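Local coordinates for protein cytochrome c (Pseudomonas aeruginosa, PDB 6RTE) that acts as the dihydro-heme d1 dehydrogenase NirN in heme d1 biosynthesis, pairing a heme c domain with an eight-bladed beta-propeller, at residues Ala172-His181 with Phe195-Tyr205; Leu180-Pro188 with Thr222-Gly231. One frame throughout, in Å; residues are numbered along the deposited sequence.

Contact 1 (Ala172-His181 with Phe195-Tyr205). With HEC (heme c), chain C.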
loop_
_atom_site.group_PDB
_atom_site.type_symbol
_atom_site.label_atom_id
_atom_site.label_comp_id
_atom_site.label_asym_id
_atom_site.label_seq_id
_atom_site.Cartn_x
_atom_site.Cartn_y
_atom_site.Cartn_z
ATOM N N ALA A 172 -0.303 10.488 -19.324
ATOM C CA ALA A 172 -1.650 9.957 -19.192
ATOM C C ALA A 172 -2.149 10.249 -17.783
ATOM O O ALA A 172 -1.357 10.309 -16.834
ATOM C CB ALA A 172 -1.694 8.448 -19.458
ATOM N N ARG A 173 -3.460 10.414 -17.660
ATOM C CA ARG A 173 -4.118 10.523 -16.368
ATOM C C ARG A 173 -5.456 9.812 -16.489
ATOM O O ARG A 173 -6.143 9.964 -17.502
ATOM C CB ARG A 173 -4.294 11.990 -15.970
ATOM C CG ARG A 173 -4.789 12.200 -14.546
ATOM C CD ARG A 173 -4.927 13.687 -14.222
ATOM N NE ARG A 173 -5.230 13.889 -12.803
ATOM C CZ ARG A 173 -6.425 14.215 -12.309
ATOM N NH1 ARG A 173 -7.470 14.404 -13.110
ATOM N NH2 ARG A 173 -6.569 14.359 -10.999
ATOM N N PHE A 174 -5.806 9.003 -15.492
ATOM C CA PHE A 174 -7.063 8.270 -15.550
ATOM C C PHE A 174 -7.656 8.156 -14.150
ATOM O O PHE A 174 -6.921 8.145 -13.157
ATOM C CB PHE A 174 -6.885 6.866 -16.175
ATOM C CG PHE A 174 -5.844 5.995 -15.503
ATOM C CD1 PHE A 174 -4.501 6.116 -15.822
ATOM C CD2 PHE A 174 -6.217 5.036 -14.581
ATOM C CE1 PHE A 174 -3.540 5.302 -15.216
ATOM C CE2 PHE A 174 -5.269 4.225 -13.977
ATOM C CZ PHE A 174 -3.928 4.364 -14.297
ATOM N N PRO A 175 -8.987 8.116 -14.045
ATOM C CA PRO A 175 -9.609 7.902 -12.732
ATOM C C PRO A 175 -9.445 6.457 -12.304
ATOM O O PRO A 175 -9.553 5.534 -13.117
ATOM C CB PRO A 175 -11.079 8.261 -12.968
ATOM C CG PRO A 175 -11.296 7.924 -14.416
ATOM C CD PRO A 175 -9.996 8.271 -15.112
ATOM N N SER A 176 -9.147 6.268 -11.024
ATOM C CA SER A 176 -8.926 4.937 -10.488
ATOM C C SER A 176 -10.150 4.477 -9.704
ATOM O O SER A 176 -11.128 5.210 -9.532
ATOM C CB SER A 176 -7.684 4.917 -9.597
ATOM O OG SER A 176 -7.897 5.657 -8.402
ATOM N N ARG A 177 -10.094 3.237 -9.232
ATOM C CA ARG A 177 -11.030 2.800 -8.214
ATOM C C ARG A 177 -10.810 3.616 -6.950
ATOM O O ARG A 177 -9.745 4.204 -6.726
ATOM C CB ARG A 177 -10.871 1.310 -7.927
ATOM C CG ARG A 177 -11.194 0.402 -9.110
ATOM C CD ARG A 177 -12.693 0.240 -9.315
ATOM N NE ARG A 177 -12.997 -0.502 -10.541
ATOM C CZ ARG A 177 -14.203 -0.967 -10.860
ATOM N NH1 ARG A 177 -15.221 -0.798 -10.023
ATOM N NH2 ARG A 177 -14.391 -1.625 -11.999
ATOM N N TYR A 178 -11.847 3.659 -6.114
ATOM C CA TYR A 178 -11.826 4.508 -4.932
ATOM C C TYR A 178 -10.828 3.992 -3.903
ATOM O O TYR A 178 -10.784 2.803 -3.604
ATOM C CB TYR A 178 -13.242 4.571 -4.344
ATOM C CG TYR A 178 -13.376 5.376 -3.083
ATOM C CD1 TYR A 178 -13.469 6.760 -3.123
ATOM C CD2 TYR A 178 -13.438 4.747 -1.841
ATOM C CE1 TYR A 178 -13.608 7.497 -1.963
ATOM C CE2 TYR A 178 -13.579 5.477 -0.680
ATOM C CZ TYR A 178 -13.663 6.848 -0.745
ATOM O OH TYR A 178 -13.803 7.574 0.416
ATOM N N ALA A 179 -10.019 4.907 -3.365
ATOM C CA ALA A 179 -9.128 4.644 -2.234
ATOM C C ALA A 179 -8.181 3.471 -2.523
ATOM O O ALA A 179 -8.255 2.396 -1.928
ATOM C CB ALA A 179 -9.945 4.389 -0.957
ATOM N N LEU A 180 -7.256 3.725 -3.440
ATOM C CA LEU A 180 -6.232 2.733 -3.736
ATOM C C LEU A 180 -5.410 2.432 -2.483
ATOM O O LEU A 180 -5.113 3.326 -1.687
ATOM C CB LEU A 180 -5.315 3.230 -4.851
ATOM C CG LEU A 180 -5.957 3.440 -6.224
ATOM C CD1 LEU A 180 -4.886 3.841 -7.243
ATOM C CD2 LEU A 180 -6.677 2.189 -6.669
ATOM N N HIS A 181 -5.041 1.168 -2.325
ATOM C CA HIS A 181 -4.386 0.662 -1.126
ATOM C C HIS A 181 -3.103 -0.066 -1.484
ATOM O O HIS A 181 -3.091 -0.877 -2.408
ATOM C CB HIS A 181 -5.278 -0.344 -0.372
ATOM C CG HIS A 181 -6.093 0.260 0.718
ATOM N ND1 HIS A 181 -6.699 -0.501 1.694
ATOM C CD2 HIS A 181 -6.418 1.547 0.985
ATOM C CE1 HIS A 181 -7.355 0.293 2.521
ATOM N NE2 HIS A 181 -7.202 1.539 2.112
ATOM N N PHE A 195 -3.103 -2.464 -9.414
ATOM C CA PHE A 195 -3.605 -1.646 -8.329
ATOM C C PHE A 195 -4.604 -2.447 -7.497
ATOM O O PHE A 195 -5.389 -3.230 -8.039
ATOM C CB PHE A 195 -4.313 -0.389 -8.860
ATOM C CG PHE A 195 -3.451 0.495 -9.720
ATOM C CD1 PHE A 195 -2.661 1.486 -9.148
ATOM C CD2 PHE A 195 -3.463 0.362 -11.104
ATOM C CE1 PHE A 195 -1.877 2.332 -9.949
ATOM C CE2 PHE A 195 -2.688 1.203 -11.913
ATOM C CZ PHE A 195 -1.894 2.185 -11.334
ATOM N N ALA A 196 -4.598 -2.226 -6.190
ATOM C CA ALA A 196 -5.627 -2.764 -5.306
ATOM C C ALA A 196 -6.346 -1.602 -4.644
ATOM O O ALA A 196 -5.719 -0.600 -4.272
ATOM C CB ALA A 196 -5.029 -3.700 -4.254
ATOM N N SER A 197 -7.661 -1.719 -4.507
ATOM C CA SER A 197 -8.440 -0.677 -3.854
ATOM C C SER A 197 -8.967 -1.185 -2.520
ATOM O O SER A 197 -9.066 -2.393 -2.268
ATOM C CB SER A 197 -9.605 -0.194 -4.743
ATOM O OG SER A 197 -10.748 -1.021 -4.621
ATOM N N ARG A 198 -9.309 -0.224 -1.664
ATOM C CA ARG A 198 -9.790 -0.537 -0.329
ATOM C C ARG A 198 -10.951 -1.515 -0.362
ATOM O O ARG A 198 -11.006 -2.463 0.437
ATOM C CB ARG A 198 -10.215 0.753 0.377
ATOM C CG ARG A 198 -10.755 0.530 1.795
ATOM C CD ARG A 198 -11.349 1.802 2.351
ATOM N NE ARG A 198 -12.742 1.960 1.966
ATOM C CZ ARG A 198 -13.472 3.049 2.192
ATOM N NH1 ARG A 198 -12.946 4.119 2.792
ATOM N NH2 ARG A 198 -14.739 3.075 1.804
ATOM N N ASP A 199 -11.905 -1.296 -1.258
ATOM C CA ASP A 199 -13.138 -2.079 -1.276
ATOM C C ASP A 199 -13.042 -3.313 -2.162
ATOM O O ASP A 199 -14.071 -3.918 -2.488
ATOM C CB ASP A 199 -14.301 -1.175 -1.685
ATOM C CG ASP A 199 -14.475 -0.004 -0.733
ATOM O OD1 ASP A 199 -14.072 -0.151 0.447
ATOM O OD2 ASP A 199 -14.993 1.057 -1.147
ATOM N N GLY A 200 -11.830 -3.707 -2.549
ATOM C CA GLY A 200 -11.589 -5.046 -3.073
ATOM C C GLY A 200 -11.338 -5.135 -4.561
ATOM O O GLY A 200 -11.200 -6.253 -5.075
ATOM N N TRP A 201 -11.261 -4.012 -5.266
ATOM C CA TRP A 201 -11.103 -4.027 -6.713
ATOM C C TRP A 201 -9.629 -4.077 -7.095
ATOM O O TRP A 201 -8.794 -3.378 -6.513
ATOM C CB TRP A 201 -11.764 -2.808 -7.344
ATOM C CG TRP A 201 -13.252 -2.897 -7.326
ATOM C CD1 TRP A 201 -14.096 -2.387 -6.372
ATOM C CD2 TRP A 201 -14.082 -3.556 -8.282
ATOM N NE1 TRP A 201 -15.399 -2.686 -6.687
ATOM C CE2 TRP A 201 -15.420 -3.404 -7.850
ATOM C CE3 TRP A 201 -13.833 -4.261 -9.456
ATOM C CZ2 TRP A 201 -16.492 -3.924 -8.559
ATOM C CZ3 TRP A 201 -14.902 -4.781 -10.157
ATOM C CH2 TRP A 201 -16.212 -4.606 -9.711
ATOM N N VAL A 202 -9.316 -4.921 -8.069
ATOM C CA VAL A 202 -7.967 -5.029 -8.617
ATOM C C VAL A 202 -8.019 -4.558 -10.064
ATOM O O VAL A 202 -8.900 -4.986 -10.825
ATOM C CB VAL A 202 -7.428 -6.466 -8.532
ATOM C CG1 VAL A 202 -6.018 -6.538 -9.108
ATOM C CG2 VAL A 202 -7.453 -6.971 -7.094
ATOM N N THR A 203 -7.071 -3.696 -10.444
ATOM C CA THR A 203 -7.012 -3.106 -11.776
ATOM C C THR A 203 -5.669 -3.442 -12.415
ATOM O O THR A 203 -4.618 -3.265 -11.795
ATOM C CB THR A 203 -7.199 -1.576 -11.720
ATOM O OG1 THR A 203 -8.430 -1.257 -11.051
ATOM C CG2 THR A 203 -7.219 -0.950 -13.127
ATOM N N LEU A 204 -5.710 -3.935 -13.653
ATOM C CA LEU A 204 -4.519 -4.182 -14.462
ATOM C C LEU A 204 -4.438 -3.115 -15.541
ATOM O O LEU A 204 -5.378 -2.943 -16.322
ATOM C CB LEU A 204 -4.568 -5.578 -15.080
ATOM C CG LEU A 204 -3.486 -5.936 -16.108
ATOM C CD1 LEU A 204 -2.084 -5.701 -15.558
ATOM C CD2 LEU A 204 -3.676 -7.387 -16.550
ATOM N N TYR A 205 -3.304 -2.409 -15.599
ATOM C CA TYR A 205 -3.101 -1.297 -16.516
ATOM C C TYR A 205 -1.864 -1.562 -17.356
ATOM O O TYR A 205 -0.809 -1.907 -16.818
ATOM C CB TYR A 205 -2.946 0.014 -15.740
ATOM C CG TYR A 205 -2.924 1.259 -16.591
ATOM C CD1 TYR A 205 -4.104 1.862 -16.993
ATOM C CD2 TYR A 205 -1.724 1.848 -16.963
ATOM C CE1 TYR A 205 -4.095 3.018 -17.758
ATOM C CE2 TYR A 205 -1.707 3.007 -17.736
ATOM C CZ TYR A 205 -2.896 3.579 -18.122
ATOM O OH TYR A 205 -2.897 4.712 -18.869
HETATM FE FE HEC C . -22.494 8.511 0.094
HETATM C CHA HEC C . -19.148 8.817 0.337
HETATM C CHB HEC C . -22.718 7.849 3.469
HETATM C CHC HEC C . -25.978 8.549 -0.091
HETATM C CHD HEC C . -22.352 8.615 -3.275
HETATM N NA HEC C . -21.208 8.367 1.612
HETATM C C1A HEC C . -19.850 8.532 1.485
HETATM C C2A HEC C . -19.239 8.360 2.751
HETATM C C3A HEC C . -20.236 8.094 3.630
HETATM C C4A HEC C . -21.465 8.089 2.924
HETATM C CMA HEC C . -20.057 7.833 5.095
HETATM C CAA HEC C . -17.761 8.453 3.060
HETATM C CBA HEC C . -17.128 7.070 2.822
HETATM C CGA HEC C . -15.630 6.988 2.982
HETATM O O1A HEC C . -15.036 5.927 2.663
HETATM O O2A HEC C . -14.974 7.944 3.410
HETATM N NB HEC C . -24.064 8.239 1.459
HETATM C C1B HEC C . -23.921 7.980 2.755
HETATM C C2B HEC C . -25.206 7.849 3.358
HETATM C C3B HEC C . -26.146 8.050 2.384
HETATM C C4B HEC C . -25.372 8.303 1.150
HETATM C CMB HEC C . -25.459 7.552 4.807
HETATM C CAB HEC C . -27.637 8.077 2.416
HETATM C CBB HEC C . -28.106 8.798 3.678
HETATM N NC HEC C . -23.940 8.579 -1.410
HETATM C C1C HEC C . -25.289 8.579 -1.299
HETATM C C2C HEC C . -25.848 8.627 -2.594
HETATM C C3C HEC C . -24.808 8.661 -3.512
HETATM C C4C HEC C . -23.608 8.611 -2.741
HETATM C CMC HEC C . -27.324 8.642 -2.859
HETATM C CAC HEC C . -24.785 8.675 -4.990
HETATM C CBC HEC C . -25.294 9.889 -5.758
HETATM N ND HEC C . -21.088 8.679 -1.170
HETATM C C1D HEC C . -21.201 8.703 -2.500
HETATM C C2D HEC C . -19.879 8.846 -3.126
HETATM C C3D HEC C . -18.985 8.908 -2.135
HETATM C C4D HEC C . -19.768 8.788 -0.900
HETATM C CMD HEC C . -19.588 8.915 -4.602
HETATM C CAD HEC C . -17.488 9.041 -2.274
HETATM C CBD HEC C . -17.066 10.510 -2.350
HETATM C CGD HEC C . -15.571 10.687 -2.479
HETATM O O1D HEC C . -15.044 10.628 -3.600
HETATM O O2D HEC C . -14.850 10.896 -1.492
HETATM O O HOH W 1 -8.055 1.473 -10.111
HETATM O O HOH W 2 -12.493 0.767 -3.721
HETATM O O HOH W 3 -2.801 -0.285 -5.062
#

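Contact 2 (Leu180-Pro188 with Thr222-Gly231)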
loop_
_atom_site.group_PDB
_atom_site.type_symbol
_atom_site.label_atom_id
_atom_site.label_comp_id
_atom_site.label_asym_id
_atom_site.label_seq_id
_atom_site.Cartn_x
_atom_site.Cartn_y
_atom_site.Cartn_z
ATOM N N LEU A 180 -7.256 3.725 -3.440
ATOM C CA LEU A 180 -6.232 2.733 -3.736
ATOM C C LEU A 180 -5.410 2.432 -2.483
ATOM O O LEU A 180 -5.113 3.326 -1.687
ATOM C CB LEU A 180 -5.315 3.230 -4.851
ATOM C CG LEU A 180 -5.957 3.440 -6.224
ATOM C CD1 LEU A 180 -4.886 3.841 -7.243
ATOM C CD2 LEU A 180 -6.677 2.189 -6.669
ATOM N N HIS A 181 -5.041 1.168 -2.325
ATOM C CA HIS A 181 -4.386 0.662 -1.126
ATOM C C HIS A 181 -3.103 -0.066 -1.484
ATOM O O HIS A 181 -3.091 -0.877 -2.408
ATOM C CB HIS A 181 -5.278 -0.344 -0.372
ATOM C CG HIS A 181 -6.093 0.260 0.718
ATOM N ND1 HIS A 181 -6.699 -0.501 1.694
ATOM C CD2 HIS A 181 -6.418 1.547 0.985
ATOM C CE1 HIS A 181 -7.355 0.293 2.521
ATOM N NE2 HIS A 181 -7.202 1.539 2.112
ATOM N N GLY A 182 -2.042 0.192 -0.726
ATOM C CA GLY A 182 -0.881 -0.673 -0.738
ATOM C C GLY A 182 0.179 -0.341 -1.764
ATOM O O GLY A 182 1.239 -0.981 -1.759
ATOM N N GLY A 183 -0.057 0.637 -2.630
ATOM C CA GLY A 183 0.915 0.976 -3.645
ATOM C C GLY A 183 0.891 -0.027 -4.787
ATOM O O GLY A 183 0.672 -1.223 -4.588
ATOM N N PRO A 184 1.127 0.446 -6.003
ATOM C CA PRO A 184 1.026 -0.435 -7.167
ATOM C C PRO A 184 2.182 -1.418 -7.236
ATOM O O PRO A 184 3.284 -1.152 -6.755
ATOM C CB PRO A 184 1.084 0.545 -8.348
ATOM C CG PRO A 184 1.951 1.645 -7.843
ATOM C CD PRO A 184 1.638 1.783 -6.371
ATOM N N LYS A 185 1.927 -2.549 -7.890
ATOM C CA LYS A 185 2.967 -3.512 -8.208
ATOM C C LYS A 185 3.097 -3.645 -9.722
ATOM O O LYS A 185 2.147 -3.403 -10.475
ATOM C CB LYS A 185 2.677 -4.885 -7.589
ATOM C CG LYS A 185 2.567 -4.867 -6.055
ATOM C CD LYS A 185 3.904 -4.545 -5.379
ATOM C CE LYS A 185 3.857 -4.901 -3.891
ATOM N NZ LYS A 185 2.812 -4.145 -3.160
ATOM N N PHE A 186 4.288 -4.052 -10.159
ATOM C CA PHE A 186 4.623 -4.122 -11.561
ATOM C C PHE A 186 4.890 -5.558 -11.982
ATOM O O PHE A 186 5.325 -6.397 -11.182
ATOM C CB PHE A 186 5.863 -3.266 -11.874
ATOM C CG PHE A 186 5.664 -1.793 -11.654
ATOM C CD1 PHE A 186 5.901 -1.225 -10.412
ATOM C CD2 PHE A 186 5.246 -0.971 -12.691
ATOM C CE1 PHE A 186 5.727 0.145 -10.204
ATOM C CE2 PHE A 186 5.068 0.400 -12.496
ATOM C CZ PHE A 186 5.318 0.961 -11.262
ATOM N N SER A 187 4.624 -5.833 -13.249
ATOM C CA SER A 187 5.150 -7.027 -13.875
ATOM C C SER A 187 6.683 -6.970 -13.904
ATOM O O SER A 187 7.271 -5.890 -13.820
ATOM C CB SER A 187 4.600 -7.152 -15.286
ATOM O OG SER A 187 4.973 -6.024 -16.057
ATOM N N PRO A 188 7.344 -8.121 -14.039
ATOM C CA PRO A 188 8.825 -8.139 -14.000
ATOM C C PRO A 188 9.501 -7.245 -15.033
ATOM O O PRO A 188 10.574 -6.709 -14.749
ATOM C CB PRO A 188 9.159 -9.617 -14.255
ATOM C CG PRO A 188 7.964 -10.363 -13.714
ATOM C CD PRO A 188 6.768 -9.485 -14.018
ATOM N N THR A 222 -9.845 -5.045 1.162
ATOM C CA THR A 222 -8.581 -5.595 0.690
ATOM C C THR A 222 -7.422 -4.826 1.311
ATOM O O THR A 222 -7.518 -3.619 1.538
ATOM C CB THR A 222 -8.511 -5.526 -0.836
ATOM O OG1 THR A 222 -9.473 -6.433 -1.379
ATOM C CG2 THR A 222 -7.118 -5.900 -1.359
ATOM N N ARG A 223 -6.338 -5.540 1.608
ATOM C CA ARG A 223 -5.149 -4.944 2.209
ATOM C C ARG A 223 -4.096 -4.583 1.163
ATOM O O ARG A 223 -3.714 -3.417 1.041
ATOM C CB ARG A 223 -4.562 -5.892 3.264
ATOM C CG ARG A 223 -5.420 -6.016 4.519
ATOM C CD ARG A 223 -5.252 -4.813 5.453
ATOM N NE ARG A 223 -4.029 -4.944 6.243
ATOM C CZ ARG A 223 -3.720 -4.184 7.287
ATOM N NH1 ARG A 223 -4.532 -3.210 7.676
ATOM N NH2 ARG A 223 -2.591 -4.403 7.940
ATOM N N ASN A 224 -3.605 -5.554 0.409
ATOM C CA ASN A 224 -2.651 -5.255 -0.652
ATOM C C ASN A 224 -2.579 -6.456 -1.584
ATOM O O ASN A 224 -3.301 -7.450 -1.422
ATOM C CB ASN A 224 -1.268 -4.871 -0.084
ATOM C CG ASN A 224 -0.454 -6.072 0.373
ATOM O OD1 ASN A 224 -0.976 -7.025 0.938
ATOM N ND2 ASN A 224 0.850 -6.027 0.111
ATOM N N LEU A 225 -1.725 -6.347 -2.597
ATOM C CA LEU A 225 -1.501 -7.469 -3.495
ATOM C C LEU A 225 -0.025 -7.559 -3.821
ATOM O O LEU A 225 0.760 -6.653 -3.533
ATOM C CB LEU A 225 -2.348 -7.358 -4.776
ATOM C CG LEU A 225 -2.191 -6.143 -5.687
ATOM C CD1 LEU A 225 -0.873 -6.149 -6.449
ATOM C CD2 LEU A 225 -3.373 -6.127 -6.654
ATOM N N ALA A 226 0.345 -8.684 -4.424
ATOM C CA ALA A 226 1.721 -8.968 -4.789
ATOM C C ALA A 226 1.686 -9.713 -6.117
ATOM O O ALA A 226 0.714 -10.402 -6.434
ATOM C CB ALA A 226 2.440 -9.789 -3.704
ATOM N N VAL A 227 2.735 -9.516 -6.906
ATOM C CA VAL A 227 2.888 -10.148 -8.219
ATOM C C VAL A 227 4.079 -11.088 -8.147
ATOM O O VAL A 227 5.140 -10.719 -7.625
ATOM C CB VAL A 227 3.067 -9.094 -9.323
ATOM C CG1 VAL A 227 3.185 -9.751 -10.730
ATOM C CG2 VAL A 227 1.906 -8.090 -9.280
ATOM N N SER A 228 3.905 -12.305 -8.654
ATOM C CA SER A 228 4.997 -13.278 -8.617
ATOM C C SER A 228 6.129 -12.803 -9.503
ATOM O O SER A 228 5.920 -12.055 -10.468
ATOM C CB SER A 228 4.501 -14.669 -9.040
ATOM O OG SER A 228 3.962 -14.695 -10.361
ATOM N N ASP A 229 7.361 -13.215 -9.160
ATOM C CA ASP A 229 8.528 -12.671 -9.857
ATOM C C ASP A 229 8.663 -13.211 -11.271
ATOM O O ASP A 229 9.432 -12.640 -12.062
ATOM C CB ASP A 229 9.818 -12.943 -9.062
ATOM C CG ASP A 229 10.351 -14.352 -9.246
ATOM O OD1 ASP A 229 9.839 -15.289 -8.598
ATOM O OD2 ASP A 229 11.306 -14.525 -10.042
ATOM N N ASP A 230 7.957 -14.278 -11.612
ATOM C CA ASP A 230 7.884 -14.745 -12.990
ATOM C C ASP A 230 6.736 -14.112 -13.764
ATOM O O ASP A 230 6.542 -14.444 -14.937
ATOM C CB ASP A 230 7.762 -16.275 -13.036
ATOM C CG ASP A 230 6.514 -16.810 -12.334
ATOM O OD1 ASP A 230 5.657 -16.002 -11.909
ATOM O OD2 ASP A 230 6.407 -18.057 -12.191
ATOM N N GLY A 231 5.957 -13.227 -13.132
ATOM C CA GLY A 231 4.904 -12.501 -13.804
ATOM C C GLY A 231 3.605 -13.247 -14.005
ATOM O O GLY A 231 2.696 -12.700 -14.628
HETATM O O HOH W 4 -1.197 -3.494 -3.173
HETATM O O HOH W 5 1.958 -3.431 -0.633
#

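Contact 1 (Ala172-His181 with Phe195-Tyr205)
Leu180 and Ser197 face each other as an antiparallel non-hydrogen-bonded pair, their CA atoms 4.1 Å apart. Beside them the backbone N of His181 donates to Ala196 O at 2.7 Å, and Arg198 N donates to Ala179 O at the start of the Ser197-Gly200 type I turn. Toward strand 172-175 the backbones part, with Phe174 and Tyr205 CA atoms 10.4 Å apart, and rings fill the gap. Phe174, its CG between backbone N and carbonyl carbon (chi1 55°), lays its ring on a face of Tyr205 as an offset stack, planes 11° apart and centroids 4.2 Å apart, while its edge meets Phe195. The guanidinium of Arg177 lies flat over Trp201, a cation-pi contact with CZ 3.8 Å from the centroid of the six-membered ring; Glu215 salt-bridges Arg177 NE and also binds Thr203 OG1. Arg198 CB sits over one face of the His181 ring. A bend at chi3 (86°) then turns the guanidinium of Arg198 so that NE reaches Asp199 OD1, which lies in the plane of the guanidinium, a salt bridge of 2.9 Å, while NH1 and NH2 both donate to heme O1A, NH1 at 2.8 Å. Tyr178 OH gives the same oxygen a weak bond, its ring edge over the guanidinium face. This shared grip on one heme c propionate marks the junction of the cytochrome c domain with the propeller.

Contact 2 (Leu180-Pro188 with Thr222-Gly231)
His181 and Lys185 supply the two direct hydrogen bonds between these segments. The imidazole ND1 donates to Thr222 O at 3.2 Å, in the carbonyl plane and with an N-H...O angle of 153°. The acceptor is tilted 19° from the ring plane. Lys185 folds back through bends at chi2 and chi4, which bring NZ to Leu225 O for a weak bond of 3.3 Å. Its aliphatic part is packed as well: CG meets Leu225 CD1 at 3.7 Å, and CB lies against Val227 CG2. Farther along, Pro188 CG rests on Asp229 O at 3.2 Å, within the type I turn Ser228-Gly231.

Two waters complete the first shell. One links Gly183 O to Leu225 N, while the other joins Gly182 O, Lys185 NZ and Asn224 ND2. In the next shell, Arg223 and Asn224 both face Gly237 in a classic beta bulge, and their side chains bond to Ser271 O and Val273 N respectively. The axes of strands 183-186 and 222-227 run nearly parallel, 15° apart, with a closest approach of 6.8 Å. Side chains and water thus bridge them in place of backbone pairing, as between the inner strands of adjacent blades in a beta-propeller.

Overall arrangement
From the N terminus, the chain leaves the sheet of strand 169-175, passes through 176-179 into strands 180-181 and 183-186, and returns along 192-197. Contact 1 closes this short loop across 13 intervening residues, joining the last strand of one blade, and the linker after it, to strands 192-197 and 201-206 of the next. Contact 2 spans 33 residues, running out through 201-206 and 211-217 before 221-227 opens the following blade. The two closures cross, since their segments alternate, and they share Leu180 and His181. They also touch directly: Arg198 O lies 2.9 Å from Thr222 N, a probable hydrogen bond. Three consecutive sheets are thereby joined around the propeller, with contact 1 on the heme c side.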